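Local coordinates for pectate lyase (Bacillus subtilis, PDB 5AMV), which cleaves the pectin backbone polygalacturonate by calcium-dependent elimination, leaving unsaturated sugars at the non-reducing ends of the products, at residues V288-N292 and N293-G297; A383-K386 and S387-N391; M64-D67 and D68-P72. All coordinates share one frame; numbering follows the deposited sequence.

Interaction 1: residues V288-N292 and N293-G297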
ATOM      1  N   VAL A 288       8.359  -1.295  13.189  1.00  7.12           N
ATOM      2  CA  VAL A 288       8.028  -2.059  11.982  1.00  6.69           C
ATOM      3  C   VAL A 288       9.084  -3.126  11.805  1.00  6.98           C
ATOM      4  O   VAL A 288      10.268  -2.819  11.651  1.00  8.01           O
ATOM      5  CB  VAL A 288       7.932  -1.133  10.771  1.00  6.59           C
ATOM      6  CG1 VAL A 288       7.582  -1.948   9.503  1.00  6.01           C
ATOM      7  CG2 VAL A 288       6.913  -0.030  11.025  1.00  8.34           C
ATOM      8  N   HIS A 289       8.654  -4.389  11.864  1.00  7.37           N
ATOM      9  CA  HIS A 289       9.569  -5.515  11.701  1.00  7.86           C
ATOM     10  C   HIS A 289       9.576  -5.898  10.219  1.00  7.22           C
ATOM     11  O   HIS A 289       8.551  -6.280   9.698  1.00  7.52           O
ATOM     12  CB  HIS A 289       9.096  -6.712  12.540  1.00  8.09           C
ATOM     13  CG  HIS A 289      10.081  -7.837  12.599  1.00  8.10           C
ATOM     14  ND1 HIS A 289       9.740  -9.076  13.083  1.00  9.45           N
ATOM     15  CD2 HIS A 289      11.400  -7.911  12.272  1.00  6.44           C
ATOM     16  CE1 HIS A 289      10.800  -9.872  13.047  1.00 11.66           C
ATOM     17  NE2 HIS A 289      11.827  -9.181  12.586  1.00  8.61           N
ATOM     18  N   VAL A 290      10.727  -5.822   9.574  1.00  6.76           N
ATOM     19  CA  VAL A 290      10.886  -6.037   8.142  1.00  7.21           C
ATOM     20  C   VAL A 290      11.843  -7.212   7.947  1.00  7.00           C
ATOM     21  O   VAL A 290      13.046  -7.084   8.189  1.00  8.84           O
ATOM     22  CB  VAL A 290      11.429  -4.741   7.518  1.00  7.49           C
ATOM     23  CG1 VAL A 290      11.768  -4.919   5.983  1.00  6.80           C
ATOM     24  CG2 VAL A 290      10.449  -3.567   7.796  1.00  5.82           C
ATOM     25  N   TYR A 291      11.344  -8.378   7.595  1.00  8.20           N
ATOM     26  CA  TYR A 291      12.283  -9.506   7.429  1.00  7.90           C
ATOM     27  C   TYR A 291      11.997 -10.402   6.245  1.00  7.88           C
ATOM     28  O   TYR A 291      10.835 -10.618   5.858  1.00  7.64           O
ATOM     29  CB  TYR A 291      12.415 -10.346   8.733  1.00  7.06           C
ATOM     30  CG  TYR A 291      11.250 -11.268   9.083  1.00  7.99           C
ATOM     31  CD1 TYR A 291      11.223 -12.593   8.630  1.00  8.97           C
ATOM     32  CD2 TYR A 291      10.211 -10.829   9.900  1.00  8.99           C
ATOM     33  CE1 TYR A 291      10.181 -13.466   8.937  1.00  8.57           C
ATOM     34  CE2 TYR A 291       9.139 -11.734  10.246  1.00  7.95           C
ATOM     35  CZ  TYR A 291       9.160 -13.021   9.767  1.00  7.61           C
ATOM     36  OH  TYR A 291       8.134 -13.897  10.112  1.00 10.53           O
ATOM     37  N   ASN A 292      13.065 -10.986   5.690  1.00  7.57           N
ATOM     38  CA  ASN A 292      12.905 -11.937   4.586  1.00  8.34           C
ATOM     39  C   ASN A 292      12.138 -11.382   3.373  1.00  8.07           C
ATOM     40  O   ASN A 292      11.403 -12.134   2.722  1.00  8.72           O
ATOM     41  CB  ASN A 292      12.222 -13.263   5.041  1.00  7.98           C
ATOM     42  CG  ASN A 292      13.081 -14.126   5.954  1.00  9.80           C
ATOM     43  OD1 ASN A 292      12.557 -15.054   6.577  1.00 11.15           O
ATOM     44  ND2 ASN A 292      14.402 -13.847   6.025  1.00  9.89           N
ATOM     45  N   ASN A 293      12.307 -10.093   3.069  1.00  8.15           N
ATOM     46  CA  ASN A 293      11.704  -9.518   1.869  1.00  8.03           C
ATOM     47  C   ASN A 293      12.751  -9.490   0.773  1.00  8.32           C
ATOM     48  O   ASN A 293      13.960  -9.465   1.052  1.00  8.29           O
ATOM     49  CB  ASN A 293      11.142  -8.120   2.173  1.00  8.57           C
ATOM     50  CG  ASN A 293      10.091  -8.138   3.254  1.00  7.13           C
ATOM     51  OD1 ASN A 293       8.960  -8.608   3.062  1.00  6.94           O
ATOM     52  ND2 ASN A 293      10.471  -7.698   4.453  1.00  7.76           N
ATOM     53  N   TYR A 294      12.291  -9.475  -0.482  1.00  8.53           N
ATOM     54  CA  TYR A 294      13.171  -9.532  -1.632  1.00  7.80           C
ATOM     55  C   TYR A 294      12.839  -8.306  -2.492  1.00  7.02           C
ATOM     56  O   TYR A 294      11.667  -8.107  -2.833  1.00  7.50           O
ATOM     57  CB  TYR A 294      12.968 -10.800  -2.444  1.00  7.58           C
ATOM     58  CG  TYR A 294      13.886 -10.828  -3.633  1.00  7.47           C
ATOM     59  CD1 TYR A 294      15.284 -10.810  -3.464  1.00  9.02           C
ATOM     60  CD2 TYR A 294      13.362 -10.874  -4.926  1.00  8.25           C
ATOM     61  CE1 TYR A 294      16.126 -10.831  -4.523  1.00  9.42           C
ATOM     62  CE2 TYR A 294      14.227 -10.894  -6.047  1.00  6.15           C
ATOM     63  CZ  TYR A 294      15.608 -10.867  -5.828  1.00  8.26           C
ATOM     64  OH  TYR A 294      16.433 -10.879  -6.918  1.00 10.96           O
ATOM     65  N   TYR A 295      13.850  -7.493  -2.778  1.00  6.24           N
ATOM     66  CA  TYR A 295      13.667  -6.253  -3.550  1.00  7.31           C
ATOM     67  C   TYR A 295      14.523  -6.385  -4.788  1.00  7.35           C
ATOM     68  O   TYR A 295      15.726  -6.753  -4.711  1.00  7.69           O
ATOM     69  CB  TYR A 295      14.132  -5.003  -2.732  1.00  7.05           C
ATOM     70  CG  TYR A 295      13.557  -4.917  -1.328  1.00  8.91           C
ATOM     71  CD1 TYR A 295      14.055  -5.732  -0.316  1.00  9.39           C
ATOM     72  CD2 TYR A 295      12.499  -4.039  -1.035  1.00  8.11           C
ATOM     73  CE1 TYR A 295      13.530  -5.679   0.987  1.00  6.72           C
ATOM     74  CE2 TYR A 295      11.953  -4.001   0.276  1.00  7.60           C
ATOM     75  CZ  TYR A 295      12.493  -4.816   1.254  1.00 11.23           C
ATOM     76  OH  TYR A 295      12.010  -4.825   2.552  1.00 12.19           O
ATOM     77  N   GLU A 296      13.956  -6.065  -5.966  1.00  7.36           N
ATOM     78  CA  GLU A 296      14.734  -6.211  -7.215  1.00  7.88           C
ATOM     79  C   GLU A 296      14.302  -5.139  -8.187  1.00  8.00           C
ATOM     80  O   GLU A 296      13.115  -4.815  -8.285  1.00  7.43           O
ATOM     81  CB  GLU A 296      14.543  -7.589  -7.865  1.00  8.18           C
ATOM     82  CG  GLU A 296      13.041  -8.001  -7.964  1.00  8.65           C
ATOM     83  CD  GLU A 296      12.827  -9.239  -8.832  1.00  9.63           C
ATOM     84  OE1 GLU A 296      13.556  -9.458  -9.838  1.00 13.82           O
ATOM     85  OE2 GLU A 296      11.870  -9.959  -8.549  1.00 10.07           O
ATOM     86  N   GLY A 297      15.272  -4.579  -8.898  1.00  8.03           N
ATOM     87  CA  GLY A 297      14.992  -3.512  -9.845  1.00  8.34           C
ATOM     88  C   GLY A 297      16.252  -2.971 -10.428  1.00  8.64           C
ATOM     89  O   GLY A 297      17.326  -3.558 -10.262  1.00  8.71           O
TER

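Interaction 2: residues A383-K386 and S387-N391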
ATOM      1  N   ALA A 383      20.507 -16.174   2.414  1.00 11.52           N
ATOM      2  CA  ALA A 383      20.803 -16.867   1.157  1.00 12.94           C
ATOM      3  C   ALA A 383      19.605 -17.592   0.542  1.00 12.90           C
ATOM      4  O   ALA A 383      19.623 -17.902  -0.640  1.00 14.60           O
ATOM      5  CB  ALA A 383      21.954 -17.906   1.398  1.00 13.28           C
ATOM      6  N   ASN A 384      18.540 -17.823   1.316  1.00 13.94           N
ATOM      7  CA  ASN A 384      17.377 -18.562   0.798  1.00 13.37           C
ATOM      8  C   ASN A 384      16.176 -17.664   0.437  1.00 13.00           C
ATOM      9  O   ASN A 384      15.200 -18.122  -0.165  1.00 13.01           O
ATOM     10  CB  ASN A 384      16.932 -19.621   1.797  1.00 13.80           C
ATOM     11  CG  ASN A 384      18.047 -20.620   2.141  1.00 18.63           C
ATOM     12  OD1 ASN A 384      18.235 -20.978   3.305  1.00 22.99           O
ATOM     13  ND2 ASN A 384      18.815 -21.006   1.150  1.00 19.45           N
ATOM     14  N   VAL A 385      16.306 -16.377   0.757  1.00 11.60           N
ATOM     15  CA  VAL A 385      15.204 -15.406   0.571  1.00 10.94           C
ATOM     16  C   VAL A 385      14.777 -15.178  -0.860  1.00 10.67           C
ATOM     17  O   VAL A 385      13.557 -15.243  -1.139  1.00 11.38           O
ATOM     18  CB  VAL A 385      15.513 -14.088   1.300  1.00  9.88           C
ATOM     19  CG1 VAL A 385      14.490 -12.961   0.927  1.00  8.29           C
ATOM     20  CG2 VAL A 385      15.547 -14.343   2.815  1.00  9.30           C
ATOM     21  N   LYS A 386      15.721 -14.935  -1.777  1.00 11.50           N
ATOM     22  CA  LYS A 386      15.345 -14.700  -3.168  1.00 10.95           C
ATOM     23  C   LYS A 386      14.462 -15.846  -3.673  1.00 11.92           C
ATOM     24  O   LYS A 386      13.332 -15.623  -4.116  1.00 10.62           O
ATOM     25  CB  LYS A 386      16.572 -14.492  -4.067  1.00 12.20           C
ATOM     26  CG  LYS A 386      16.181 -14.423  -5.532  1.00 10.57           C
ATOM     27  CD  LYS A 386      17.395 -14.122  -6.423  1.00 10.94           C
ATOM     28  CE  LYS A 386      17.030 -14.246  -7.885  1.00 13.47           C
ATOM     29  NZ  LYS A 386      18.241 -14.138  -8.790  1.00 18.67           N
ATOM     30  N   SER A 387      14.947 -17.084  -3.570  1.00 11.38           N
ATOM     31  CA  SER A 387      14.206 -18.239  -4.091  0.62 12.12           C
ATOM     32  C   SER A 387      12.841 -18.417  -3.412  1.00 11.44           C
ATOM     33  O   SER A 387      11.821 -18.664  -4.080  1.00 11.37           O
ATOM     34  CB  SER A 387      15.050 -19.528  -3.966  0.62 11.22           C
ATOM     35  OG  SER A 387      14.401 -20.613  -4.635  0.62 12.91           O
ATOM     36  N   ASN A 388      12.814 -18.291  -2.073  1.00 11.61           N
ATOM     37  CA  ASN A 388      11.592 -18.533  -1.326  1.00 11.26           C
ATOM     38  C   ASN A 388      10.543 -17.497  -1.748  1.00 10.57           C
ATOM     39  O   ASN A 388       9.411 -17.842  -2.053  1.00  9.15           O
ATOM     40  CB  ASN A 388      11.808 -18.495   0.203  1.00 11.20           C
ATOM     41  CG  ASN A 388      12.644 -19.677   0.713  1.00 12.30           C
ATOM     42  OD1 ASN A 388      12.921 -20.607  -0.041  1.00 14.03           O
ATOM     43  ND2 ASN A 388      13.058 -19.621   1.972  1.00 12.85           N
ATOM     44  N   VAL A 389      10.966 -16.237  -1.836  1.00 10.94           N
ATOM     45  CA  VAL A 389      10.022 -15.145  -2.114  1.00  9.40           C
ATOM     46  C   VAL A 389       9.534 -15.166  -3.557  1.00  9.75           C
ATOM     47  O   VAL A 389       8.320 -15.047  -3.790  1.00 10.01           O
ATOM     48  CB  VAL A 389      10.634 -13.797  -1.705  1.00  9.73           C
ATOM     49  CG1 VAL A 389       9.817 -12.654  -2.324  1.00  9.35           C
ATOM     50  CG2 VAL A 389      10.697 -13.753  -0.140  1.00  9.73           C
ATOM     51  N   ILE A 390      10.449 -15.335  -4.523  1.00  9.13           N
ATOM     52  CA  ILE A 390      10.023 -15.448  -5.920  1.00  9.72           C
ATOM     53  C   ILE A 390       9.028 -16.607  -6.095  1.00 10.94           C
ATOM     54  O   ILE A 390       7.973 -16.466  -6.721  1.00 11.98           O
ATOM     55  CB  ILE A 390      11.214 -15.582  -6.878  1.00 10.34           C
ATOM     56  CG1 ILE A 390      11.966 -14.260  -6.963  1.00  9.87           C
ATOM     57  CG2 ILE A 390      10.750 -16.010  -8.278  1.00  8.84           C
ATOM     58  CD1 ILE A 390      13.270 -14.358  -7.835  1.00 12.95           C
ATOM     59  N   ASN A 391       9.353 -17.751  -5.513  1.00 10.81           N
ATOM     60  CA  ASN A 391       8.469 -18.885  -5.674  1.00 12.69           C
ATOM     61  C   ASN A 391       7.105 -18.724  -4.966  1.00 12.14           C
ATOM     62  O   ASN A 391       6.111 -19.252  -5.444  1.00 13.36           O
ATOM     63  CB  ASN A 391       9.156 -20.126  -5.126  1.00 14.39           C
ATOM     64  CG  ASN A 391      10.285 -20.620  -6.025  1.00 18.02           C
ATOM     65  OD1 ASN A 391      10.312 -20.343  -7.222  1.00 25.18           O
ATOM     66  ND2 ASN A 391      11.214 -21.374  -5.444  1.00 22.76           N
TER
HETATM   67  O   HOH W   1      17.777 -17.745  -2.719  1.00 14.91           O

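Interaction 3: residues M64-D67 and D68-P72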
ATOM      1  N   MET A  64     -14.048  -1.744 -10.387  1.00  6.63           N
ATOM      2  CA  MET A  64     -14.749  -0.825  -9.495  1.00  7.39           C
ATOM      3  C   MET A  64     -15.191   0.461 -10.168  1.00  7.40           C
ATOM      4  O   MET A  64     -16.029   1.182  -9.626  1.00  6.92           O
ATOM      5  CB  MET A  64     -13.898  -0.540  -8.249  1.00  7.31           C
ATOM      6  CG  MET A  64     -13.692  -1.811  -7.388  1.00  7.86           C
ATOM      7  SD  MET A  64     -15.238  -2.430  -6.668  1.00  9.55           S
ATOM      8  CE  MET A  64     -15.576  -1.184  -5.403  1.00 10.28           C
ATOM      9  N   ASN A  65     -14.607   0.764 -11.329  1.00  6.75           N
ATOM     10  CA  ASN A  65     -15.058   1.974 -12.088  1.00  7.00           C
ATOM     11  C   ASN A  65     -16.252   1.603 -12.970  1.00  7.17           C
ATOM     12  O   ASN A  65     -16.167   1.615 -14.191  1.00  8.16           O
ATOM     13  CB  ASN A  65     -13.906   2.506 -12.920  1.00  6.83           C
ATOM     14  CG  ASN A  65     -12.934   3.322 -12.066  1.00  7.94           C
ATOM     15  OD1 ASN A  65     -13.285   4.410 -11.605  1.00  6.89           O
ATOM     16  ND2 ASN A  65     -11.700   2.811 -11.879  1.00  6.97           N
ATOM     17  N   VAL A  66     -17.366   1.289 -12.315  1.00  8.07           N
ATOM     18  CA  VAL A  66     -18.609   0.899 -13.029  1.00  8.81           C
ATOM     19  C   VAL A  66     -19.804   1.494 -12.340  1.00  9.54           C
ATOM     20  O   VAL A  66     -19.768   1.820 -11.117  1.00  8.15           O
ATOM     21  CB  VAL A  66     -18.768  -0.635 -13.154  1.00  9.29           C
ATOM     22  CG1 VAL A  66     -17.645  -1.256 -14.010  1.00  9.17           C
ATOM     23  CG2 VAL A  66     -18.797  -1.290 -11.813  1.00  9.74           C
ATOM     24  N   ASP A  67     -20.882   1.642 -13.109  1.00  9.12           N
ATOM     25  CA  ASP A  67     -22.101   2.187 -12.530  1.00  9.29           C
ATOM     26  C   ASP A  67     -23.019   1.100 -11.921  1.00 11.79           C
ATOM     27  O   ASP A  67     -22.621  -0.061 -11.754  1.00 11.25           O
ATOM     28  CB  ASP A  67     -22.799   3.093 -13.561  1.00  9.74           C
ATOM     29  CG  ASP A  67     -23.387   2.323 -14.748  1.00 11.05           C
ATOM     30  OD1 ASP A  67     -23.585   1.087 -14.692  1.00 10.11           O
ATOM     31  OD2 ASP A  67     -23.637   2.991 -15.787  1.00 13.80           O
ATOM     32  N   ASP A  68     -24.216   1.495 -11.526  1.00 12.10           N
ATOM     33  CA  ASP A  68     -25.122   0.542 -10.869  1.00 13.99           C
ATOM     34  C   ASP A  68     -25.548  -0.584 -11.784  1.00 13.70           C
ATOM     35  O   ASP A  68     -26.006  -1.617 -11.320  1.00 13.72           O
ATOM     36  CB  ASP A  68     -26.343   1.278 -10.277  1.00 15.58           C
ATOM     37  CG  ASP A  68     -25.992   2.045  -9.028  1.00 20.33           C
ATOM     38  OD1 ASP A  68     -24.814   2.004  -8.593  1.00 24.29           O
ATOM     39  OD2 ASP A  68     -26.909   2.673  -8.465  1.00 27.40           O
ATOM     40  N   ASN A  69     -25.394  -0.396 -13.092  1.00 13.40           N
ATOM     41  CA  ASN A  69     -25.675  -1.459 -14.045  1.00 13.52           C
ATOM     42  C   ASN A  69     -24.419  -2.164 -14.531  1.00 13.92           C
ATOM     43  O   ASN A  69     -24.435  -2.845 -15.564  1.00 13.46           O
ATOM     44  CB  ASN A  69     -26.421  -0.851 -15.247  1.00 14.87           C
ATOM     45  CG  ASN A  69     -27.757  -0.242 -14.842  1.00 18.99           C
ATOM     46  OD1 ASN A  69     -28.100   0.886 -15.229  1.00 23.62           O
ATOM     47  ND2 ASN A  69     -28.499  -0.969 -14.028  1.00 18.66           N
ATOM     48  N   LEU A  70     -23.300  -1.942 -13.820  1.00 12.09           N
ATOM     49  CA  LEU A  70     -22.008  -2.552 -14.147  1.00 10.68           C
ATOM     50  C   LEU A  70     -21.410  -2.071 -15.468  1.00 10.93           C
ATOM     51  O   LEU A  70     -20.550  -2.730 -16.013  1.00 12.15           O
ATOM     52  CB  LEU A  70     -22.075  -4.094 -14.099  1.00  8.58           C
ATOM     53  CG  LEU A  70     -22.679  -4.658 -12.798  1.00  9.71           C
ATOM     54  CD1 LEU A  70     -22.670  -6.158 -12.914  1.00 12.28           C
ATOM     55  CD2 LEU A  70     -21.786  -4.189 -11.648  1.00  8.67           C
ATOM     56  N   LYS A  71     -21.855  -0.915 -15.953  1.00 11.10           N
ATOM     57  CA  LYS A  71     -21.321  -0.301 -17.172  0.50 10.84           C
ATOM     58  C   LYS A  71     -20.072   0.501 -16.821  1.00 10.53           C
ATOM     59  O   LYS A  71     -20.116   1.263 -15.872  1.00 10.38           O
ATOM     60  CB  LYS A  71     -22.363   0.665 -17.771  0.50 11.59           C
ATOM     61  CG  LYS A  71     -23.648   0.014 -18.264  0.50 13.40           C
ATOM     62  CD  LYS A  71     -23.365  -0.900 -19.450  0.50 15.07           C
ATOM     63  CE  LYS A  71     -23.348  -0.125 -20.763  0.50 17.78           C
ATOM     64  NZ  LYS A  71     -23.002  -0.996 -21.933  0.50 21.85           N
ATOM     65  N   PRO A  72     -18.983   0.366 -17.610  1.00 11.16           N
ATOM     66  CA  PRO A  72     -17.780   1.174 -17.350  1.00 11.10           C
ATOM     67  C   PRO A  72     -18.022   2.679 -17.250  1.00 10.77           C
ATOM     68  O   PRO A  72     -18.868   3.262 -17.961  1.00  9.67           O
ATOM     69  CB  PRO A  72     -16.903   0.917 -18.570  1.00 12.59           C
ATOM     70  CG  PRO A  72     -17.412  -0.383 -19.154  1.00 12.43           C
ATOM     71  CD  PRO A  72     -18.778  -0.637 -18.683  1.00 11.15           C
TER
HETATM   72  O   HOH W   2     -21.656   3.845 -17.819  1.00 14.41           O
HETATM   73  O   HOH W   3     -25.835   2.280 -17.099  1.00 23.54           O

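Interaction 1: residues V288-N292 and N293-G297
Asn293 and Val290 meet on either side of a bend in strand 287-296, their side chains crossing at about a right angle. From the backbone outward, Asn293 first sets CB against the carbonyl carbon of Asn292. Its CG then passes 3.7 Å from Tyr291 O, and the amide divides: OD1 turns to the backbone N of Asn271 on the preceding coil, while ND2 points back toward Val290 and Tyr291. There ND2 lies 3.4 Å from Val290 CG1 and 3.3 Å from Tyr291 O, but the angle to that carbonyl is poor, and it hydrogen-bonds instead to Leu268 O. A second torsion of -72° gives the amide this orientation. The same relation recurs one coil further on, where Asn323 OD1 accepts from Asn293 N and Asn323 ND2 reaches Val290 O. Asn293 and Asn323 thus form successive rungs of the asparagine ladder that marks a turn of the parallel beta-helix in polysaccharide lyase family 1, which Asn271 probably continues. The bend itself comes from Asn292, which has a left-handed backbone (phi 56°, psi 35°) and sends its own amide outward to Asp380 N and Asn322 O. With an alanine at Asn293, Asn271 N and Leu268 O would probably lose their side-chain partners within a buried turn, and Val290 CG1 the amide that packs against it. The same methyl also touches Tyr295, whose hydroxyl oxygen OH comes within 3.4 Å of Val290 CG1 while hydrogen-bonding to Trp310 NE1. The tyrosine ring reaches back along the strand because its CG stands anti to the carbonyl carbon. Just before the bend, Tyr291 CD2 lies 3.3 Å above the imidazole plane of His289, displaced toward the rim.

Interaction 2: residues A383-K386 and S387-N391
Lys386 and Ile390 lie side by side one helical turn apart, pointing the same way, with Ile390 CD1 resting 3.7 Å from Lys386 CG and almost as near to CE. Because the lysine chain is extended throughout, its methylenes run as a straight apolar flank past the isoleucine. Val385 and Val389 repeat the pairing on the buried side, where Val385 CG1 meets Val389 CG2 at 4.0 Å. Asn388 has its CG anti to the carbonyl carbon (chi1 -69°), which brings the amide carbon CG to 3.1 Å from Asn384 O, while ND2 hydrogen-bonds to Asp380 OD2 just ahead of the helix. Behind these side chains, i to i+4 backbone bonds set the spacing. Ile390 N donates to Lys386 O in a nearly straight bond (171°), Val389 N to Val385 O at 2.9 Å, and Asn388 N to Asn384 O at 3.1 Å. At the start of the helix a water bridges the next link back, donating to Ala383 O and accepting from Ser387 N. Helix 382-392 packs its valine face on the beta-helix: Val385 meets Val324 of strand 317-326, Val389 meets His270 and Arg272 of strand 266-274, and Tyr294 of strand 287-296 is covered by Lys386, Val389 and Ile390.

Interaction 3: residues M64-D67 and D68-P72
Residues Asp67 to Leu70 form a type I beta turn whose last residue, Leu70, has a left-handed backbone, as in a G1 bulge: Leu70 N donates to Asp67 O at 2.9 Å, Asp67 N to Lys71 O, and a single bridge joins Val66 to Pro72. The two bonds differ in shape. Leu70 N sits well above the carbonyl plane of Asp67, whereas Asp67 N is tilted only moderately from that of Lys71. Alpha hydrogens add to the bridge, with Val66 CA 3.2 Å from Lys71 O and Pro72 CA set against Asn65 O. The Asp67 carboxylate folds back onto the turn. Its CG stands between the backbone N and the carbonyl carbon (chi1 69°), which brings OD1 over the loop and gives it two amides. Asn69 N donates to Asp67 OD1 at 2.8 Å, closing an Asx turn, and Lys71 N reaches the same oxygen at 2.9 Å from the opposite face of the carboxylate plane. OD2 runs beside the lysine side chain, 3.3 Å from Lys71 CB, and accepts from two waters, one of which also donates to Pro72 O and the other to Asn69 OD1. On the apolar side Val66 CG2 and Leu70 CD2 approach to 4.2 Å, their side chains crossing obliquely. Arg120 joins the turn to helix 105-121 by a salt bridge to Asp68 OD1 and a hydrogen bond to Val66 O, while Asn65 OD1 meets Tyr78 OH and Gln117 NE2. With two amides on OD1 and two waters on OD2, the negative charge of Asp67 is likely to be stabilised and its rotation fixed, and one acidic side chain links the amides of Asn69 and Lys71 across the turn.

Overall arrangement
From the N terminus, interaction 3 comes first and closes the turn that leaves strand 61-63 on the way to helix 75-78, tying it to helices 38-45 and 105-121. Interaction 1 follows far along the chain, at a bend of strand 287-296, and joins the coils on either side of it. Interaction 2 comes last, in helix 382-392 near the C terminus. The three run in series, none nesting in or crossing another. Interactions 1 and 2 nevertheless touch, their centres about 11 Å apart, because the late helix covers the outside of the bend. Residues 64-72 lie across the molecule from interaction 1, the two centres being about 37 Å apart.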